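Local coordinates for protein pyruvate kinase (PDB 4DRS) that probably catalyses the last step of glycolysis, transferring the phosphoryl group of phosphoenolpyruvate to ADP to give pyruvate and ATP, at residues A[50-55]-A[71-76]; A[231-236]-A[263-268]. All coordinates share one frame; numbering follows the deposited sequence.

Contact 1. Residues A[50-55]-A[71-76]; sequences CTIGPS and SVARLN. With ACT (acetate ion), chain G.
T51 and R74 run side by side from neighbouring strands, and NH1 of R74 donates to OG1 of T51 at 2.7 Å. The hydroxyl lies at the edge of the guanidinium and close to its plane, though the bond is bent (140°). R74 reaches it with CG anti to the backbone N (chi1 174°) and the chain extended as far as NE. NE of R74 forms a salt bridge with D109, and OG1 of T51 is also hydrogen-bonded to the carbonyl O of L361. ND2 of N76 gives a weak hydrogen bond to O of an acetate ion, and its OD1 accepts from the backbone of S78. Behind these polar groups the backbones pair in parallel: N of C50 meets O of V72 at 2.9 Å, O of C50 takes N of R74, and N of I52 donates to O of R74. Past the last bond a water bridges O of I52 and N of N76. On the other side, CG1 of I52 packs 3.7 Å from CB of A73, beneath helices 59-68 and 82-97. In this first beta-alpha-beta unit of the TIM barrel, strand 72-76 carries R74 and N76, which bind ADP, a ligand absent from this chain, and parallel strand 47-51 supports R74 through T51.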
loop_
_atom_site.group_PDB
_atom_site.type_symbol
_atom_site.label_atom_id
_atom_site.label_comp_id
_atom_site.label_asym_id
_atom_site.label_seq_id
_atom_site.Cartn_x
_atom_site.Cartn_y
_atom_site.Cartn_z
ATOM N N CYS A 50 -4.199 38.856 -6.842
ATOM C CA CYS A 50 -3.472 39.898 -7.578
ATOM C C CYS A 50 -3.340 41.143 -6.732
ATOM O O CYS A 50 -4.311 41.598 -6.131
ATOM C CB CYS A 50 -4.179 40.272 -8.884
ATOM S SG CYS A 50 -4.391 38.913 -10.045
ATOM N N THR A 51 -2.130 41.689 -6.692
ATOM C CA THR A 51 -1.868 42.931 -5.990
ATOM C C THR A 51 -2.235 44.084 -6.902
ATOM O O THR A 51 -1.764 44.162 -8.043
ATOM C CB THR A 51 -0.391 43.037 -5.578
ATOM O OG1 THR A 51 -0.029 41.875 -4.820
ATOM C CG2 THR A 51 -0.154 44.290 -4.740
ATOM N N ILE A 52 -3.089 44.971 -6.401
ATOM C CA ILE A 52 -3.555 46.098 -7.193
ATOM C C ILE A 52 -2.716 47.337 -6.911
ATOM O O ILE A 52 -2.588 47.770 -5.768
ATOM C CB ILE A 52 -5.062 46.397 -6.976
ATOM C CG1 ILE A 52 -5.908 45.108 -6.990
ATOM C CG2 ILE A 52 -5.566 47.406 -8.004
ATOM C CD1 ILE A 52 -5.722 44.210 -8.201
ATOM N N GLY A 53 -2.139 47.894 -7.967
ATOM C CA GLY A 53 -1.370 49.124 -7.869
ATOM C C GLY A 53 -1.652 50.035 -9.048
ATOM O O GLY A 53 -2.651 49.851 -9.750
ATOM N N PRO A 54 -0.759 51.017 -9.287
ATOM C CA PRO A 54 -0.932 52.023 -10.345
ATOM C C PRO A 54 -1.229 51.430 -11.723
ATOM O O PRO A 54 -2.074 51.961 -12.445
ATOM C CB PRO A 54 0.416 52.752 -10.359
ATOM C CG PRO A 54 0.946 52.578 -8.976
ATOM C CD PRO A 54 0.502 51.211 -8.544
ATOM N N SER A 55 -0.556 50.334 -12.071
ATOM C CA SER A 55 -0.688 49.707 -13.391
ATOM C C SER A 55 -2.064 49.115 -13.701
ATOM O O SER A 55 -2.385 48.883 -14.865
ATOM C CB SER A 55 0.387 48.631 -13.582
ATOM O OG SER A 55 1.672 49.213 -13.689
ATOM N N SER A 71 -9.053 35.915 -8.215
ATOM C CA SER A 71 -10.028 35.529 -7.192
ATOM C C SER A 71 -10.106 36.595 -6.107
ATOM O O SER A 71 -11.190 36.917 -5.616
ATOM C CB SER A 71 -9.638 34.200 -6.537
ATOM O OG SER A 71 -9.461 33.173 -7.491
ATOM N N VAL A 72 -8.940 37.113 -5.729
ATOM C CA VAL A 72 -8.806 38.064 -4.630
ATOM C C VAL A 72 -7.943 39.248 -5.075
ATOM O O VAL A 72 -6.892 39.060 -5.698
ATOM C CB VAL A 72 -8.158 37.401 -3.389
ATOM C CG1 VAL A 72 -7.924 38.417 -2.281
ATOM C CG2 VAL A 72 -9.006 36.249 -2.875
ATOM N N ALA A 73 -8.395 40.460 -4.758
ATOM C CA ALA A 73 -7.595 41.663 -4.967
ATOM C C ALA A 73 -6.911 42.070 -3.661
ATOM O O ALA A 73 -7.555 42.140 -2.608
ATOM C CB ALA A 73 -8.456 42.796 -5.502
ATOM N N ARG A 74 -5.606 42.328 -3.741
ATOM C CA ARG A 74 -4.797 42.680 -2.576
ATOM C C ARG A 74 -4.333 44.126 -2.617
ATOM O O ARG A 74 -3.843 44.611 -3.641
ATOM C CB ARG A 74 -3.588 41.754 -2.478
ATOM C CG ARG A 74 -2.577 42.090 -1.389
ATOM C CD ARG A 74 -1.443 41.080 -1.428
ATOM N NE ARG A 74 -0.307 41.459 -0.597
ATOM C CZ ARG A 74 0.805 42.035 -1.045
ATOM N NH1 ARG A 74 0.955 42.319 -2.331
ATOM N NH2 ARG A 74 1.777 42.333 -0.196
ATOM N N LEU A 75 -4.495 44.801 -1.485
ATOM C CA LEU A 75 -4.060 46.171 -1.318
ATOM C C LEU A 75 -2.880 46.171 -0.373
ATOM O O LEU A 75 -3.027 45.878 0.815
ATOM C CB LEU A 75 -5.193 47.029 -0.750
ATOM C CG LEU A 75 -6.528 47.036 -1.500
ATOM C CD1 LEU A 75 -7.501 48.022 -0.872
ATOM C CD2 LEU A 75 -6.322 47.355 -2.970
ATOM N N ASN A 76 -1.705 46.473 -0.912
ATOM C CA ASN A 76 -0.496 46.565 -0.111
ATOM C C ASN A 76 -0.426 47.909 0.605
ATOM O O ASN A 76 -0.119 48.930 -0.007
ATOM C CB ASN A 76 0.739 46.362 -0.990
ATOM C CG ASN A 76 2.007 46.167 -0.180
ATOM O OD1 ASN A 76 2.036 46.425 1.025
ATOM N ND2 ASN A 76 3.066 45.714 -0.842
HETATM C C ACT G . 3.779 44.576 -4.133
HETATM O O ACT G . 4.060 44.087 -3.019
HETATM O OXT ACT G . 4.012 43.959 -5.187
HETATM C CH3 ACT G . 3.144 45.936 -4.223
HETATM O O HOH W 1 -1.858 47.793 -3.316
#

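Contact 2. Residues A[231-236]-A[263-268]; sequences DFIALS and SSIKII
Parallel strands 232-235 and 266-271 are neighbours in the TIM barrel, joined through a beta-alpha-beta crossover, and F232, I233 and A234 pair with K266, I267 and I268. Four backbone bonds hold the register. N of K266 meets O of D231 at 3.0 Å from above the carbonyl plane, a straight bond (176°) that misses the lone pairs; N of I233 donates to O of K266, O of I233 accepts from N of I268, and N of L235 ends the ladder on O of I268. F232 sets CD1 of its ring 3.6 Å from CD1 of I268, which approaches obliquely, and CB of K266 lies alongside. The lysine chain bends at its end (chi4 63°), bringing NZ back 2.9 Å from O of S264; a water joins NZ to O of D231. Facing the helices, I233 and I265 cross at about a right angle, with CG1 of I233 3.6 Å from CD1 of I265. I265 has CG1 anti to its backbone N, which lays that branch against O of D231 at 3.5 Å. Helix 215-226 covers I233 and I265, helix 241-252 packs on L235 and I267, and strand 105-109 flanks strand 232-235, its M107 touching F232, A234 and I268.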
loop_
_atom_site.group_PDB
_atom_site.type_symbol
_atom_site.label_atom_id
_atom_site.label_comp_id
_atom_site.label_asym_id
_atom_site.label_seq_id
_atom_site.Cartn_x
_atom_site.Cartn_y
_atom_site.Cartn_z
ATOM N N ASP A 231 -12.451 41.393 3.385
ATOM C CA ASP A 231 -12.567 39.952 3.610
ATOM C C ASP A 231 -11.355 39.294 4.263
ATOM O O ASP A 231 -11.495 38.288 4.973
ATOM C CB ASP A 231 -12.900 39.263 2.294
ATOM C CG ASP A 231 -14.027 39.953 1.562
ATOM O OD1 ASP A 231 -15.177 39.883 2.051
ATOM O OD2 ASP A 231 -13.757 40.572 0.507
ATOM N N PHE A 232 -10.175 39.860 4.036
ATOM C CA PHE A 232 -8.943 39.296 4.571
ATOM C C PHE A 232 -8.014 40.381 5.107
ATOM O O PHE A 232 -7.939 41.488 4.554
ATOM C CB PHE A 232 -8.207 38.473 3.500
ATOM C CG PHE A 232 -9.089 37.506 2.761
ATOM C CD1 PHE A 232 -9.425 36.279 3.322
ATOM C CD2 PHE A 232 -9.590 37.826 1.508
ATOM C CE1 PHE A 232 -10.251 35.391 2.644
ATOM C CE2 PHE A 232 -10.412 36.941 0.823
ATOM C CZ PHE A 232 -10.741 35.719 1.391
ATOM N N ILE A 233 -7.315 40.048 6.188
ATOM C CA ILE A 233 -6.215 40.848 6.693
ATOM C C ILE A 233 -4.955 39.989 6.593
ATOM O O ILE A 233 -4.808 38.997 7.314
ATOM C CB ILE A 233 -6.434 41.283 8.167
ATOM C CG1 ILE A 233 -7.680 42.162 8.304
ATOM C CG2 ILE A 233 -5.211 42.031 8.691
ATOM C CD1 ILE A 233 -8.155 42.357 9.731
ATOM N N ALA A 234 -4.062 40.355 5.681
ATOM C CA ALA A 234 -2.765 39.704 5.583
ATOM C C ALA A 234 -1.831 40.406 6.553
ATOM O O ALA A 234 -1.397 41.534 6.317
ATOM C CB ALA A 234 -2.226 39.761 4.159
ATOM N N LEU A 235 -1.553 39.736 7.661
ATOM C CA LEU A 235 -0.795 40.320 8.753
ATOM C C LEU A 235 0.704 40.114 8.513
ATOM O O LEU A 235 1.199 38.980 8.563
ATOM C CB LEU A 235 -1.247 39.678 10.066
ATOM C CG LEU A 235 -1.341 40.497 11.348
ATOM C CD1 LEU A 235 -2.263 41.695 11.176
ATOM C CD2 LEU A 235 -1.824 39.598 12.481
ATOM N N SER A 236 1.413 41.203 8.227
ATOM C CA SER A 236 2.846 41.132 7.904
ATOM C C SER A 236 3.733 40.820 9.109
ATOM O O SER A 236 3.501 41.326 10.208
ATOM C CB SER A 236 3.327 42.428 7.237
ATOM O OG SER A 236 2.712 42.615 5.979
ATOM N N SER A 263 -16.902 41.147 13.155
ATOM C CA SER A 263 -16.634 40.802 11.772
ATOM C C SER A 263 -16.129 39.363 11.651
ATOM O O SER A 263 -15.412 38.870 12.522
ATOM C CB SER A 263 -15.609 41.770 11.184
ATOM O OG SER A 263 -15.302 41.432 9.846
ATOM N N SER A 264 -16.511 38.695 10.570
ATOM C CA SER A 264 -15.972 37.370 10.284
ATOM C C SER A 264 -14.773 37.461 9.324
ATOM O O SER A 264 -14.401 36.479 8.684
ATOM C CB SER A 264 -17.070 36.441 9.749
ATOM O OG SER A 264 -17.632 36.960 8.555
ATOM N N ILE A 265 -14.172 38.649 9.244
ATOM C CA ILE A 265 -12.966 38.884 8.450
ATOM C C ILE A 265 -11.854 37.909 8.851
ATOM O O ILE A 265 -11.643 37.649 10.033
ATOM C CB ILE A 265 -12.490 40.364 8.552
ATOM C CG1 ILE A 265 -11.438 40.670 7.479
ATOM C CG2 ILE A 265 -11.983 40.693 9.961
ATOM C CD1 ILE A 265 -11.143 42.143 7.285
ATOM N N LYS A 266 -11.148 37.379 7.855
ATOM C CA LYS A 266 -10.179 36.309 8.085
ATOM C C LYS A 266 -8.744 36.796 8.221
ATOM O O LYS A 266 -8.279 37.635 7.452
ATOM C CB LYS A 266 -10.310 35.228 7.006
ATOM C CG LYS A 266 -11.499 34.318 7.252
ATOM C CD LYS A 266 -12.073 33.758 5.964
ATOM C CE LYS A 266 -13.540 33.393 6.163
ATOM N NZ LYS A 266 -14.386 34.588 6.477
ATOM N N ILE A 267 -8.061 36.268 9.230
ATOM C CA ILE A 267 -6.678 36.620 9.516
ATOM C C ILE A 267 -5.748 35.645 8.813
ATOM O O ILE A 267 -5.782 34.437 9.065
ATOM C CB ILE A 267 -6.388 36.612 11.034
ATOM C CG1 ILE A 267 -7.285 37.628 11.748
ATOM C CG2 ILE A 267 -4.912 36.896 11.301
ATOM C CD1 ILE A 267 -7.277 37.500 13.260
ATOM N N ILE A 268 -4.927 36.185 7.925
ATOM C CA ILE A 268 -3.947 35.399 7.201
ATOM C C ILE A 268 -2.566 35.859 7.647
ATOM O O ILE A 268 -2.163 36.988 7.376
ATOM C CB ILE A 268 -4.143 35.539 5.674
ATOM C CG1 ILE A 268 -5.552 35.060 5.299
ATOM C CG2 ILE A 268 -3.075 34.762 4.909
ATOM C CD1 ILE A 268 -5.960 35.392 3.887
HETATM O O HOH W 2 -13.758 36.739 5.082
#

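From the N terminus, strand 47-51 leads through helix 59-68 into strand 72-76, and contact 1 closes this first beta-alpha-beta loop. The chain then passes through strand 105-109 and a separate sheet, spanning strands 133-137 to 201-202, before returning to the barrel. Contact 2 closes a later loop, from strand 232-235 through helix 241-252 to strand 266-271. The two loops follow one another in series, neither enclosing nor crossing the other. Together they join strands one and two, and four and five, of the same eight-stranded barrel, with strand 105-109 between the pairs. Their centres lie about 15 Å apart, yet they meet where CG2 of V72 packs 4.0 Å from CE2 of F232.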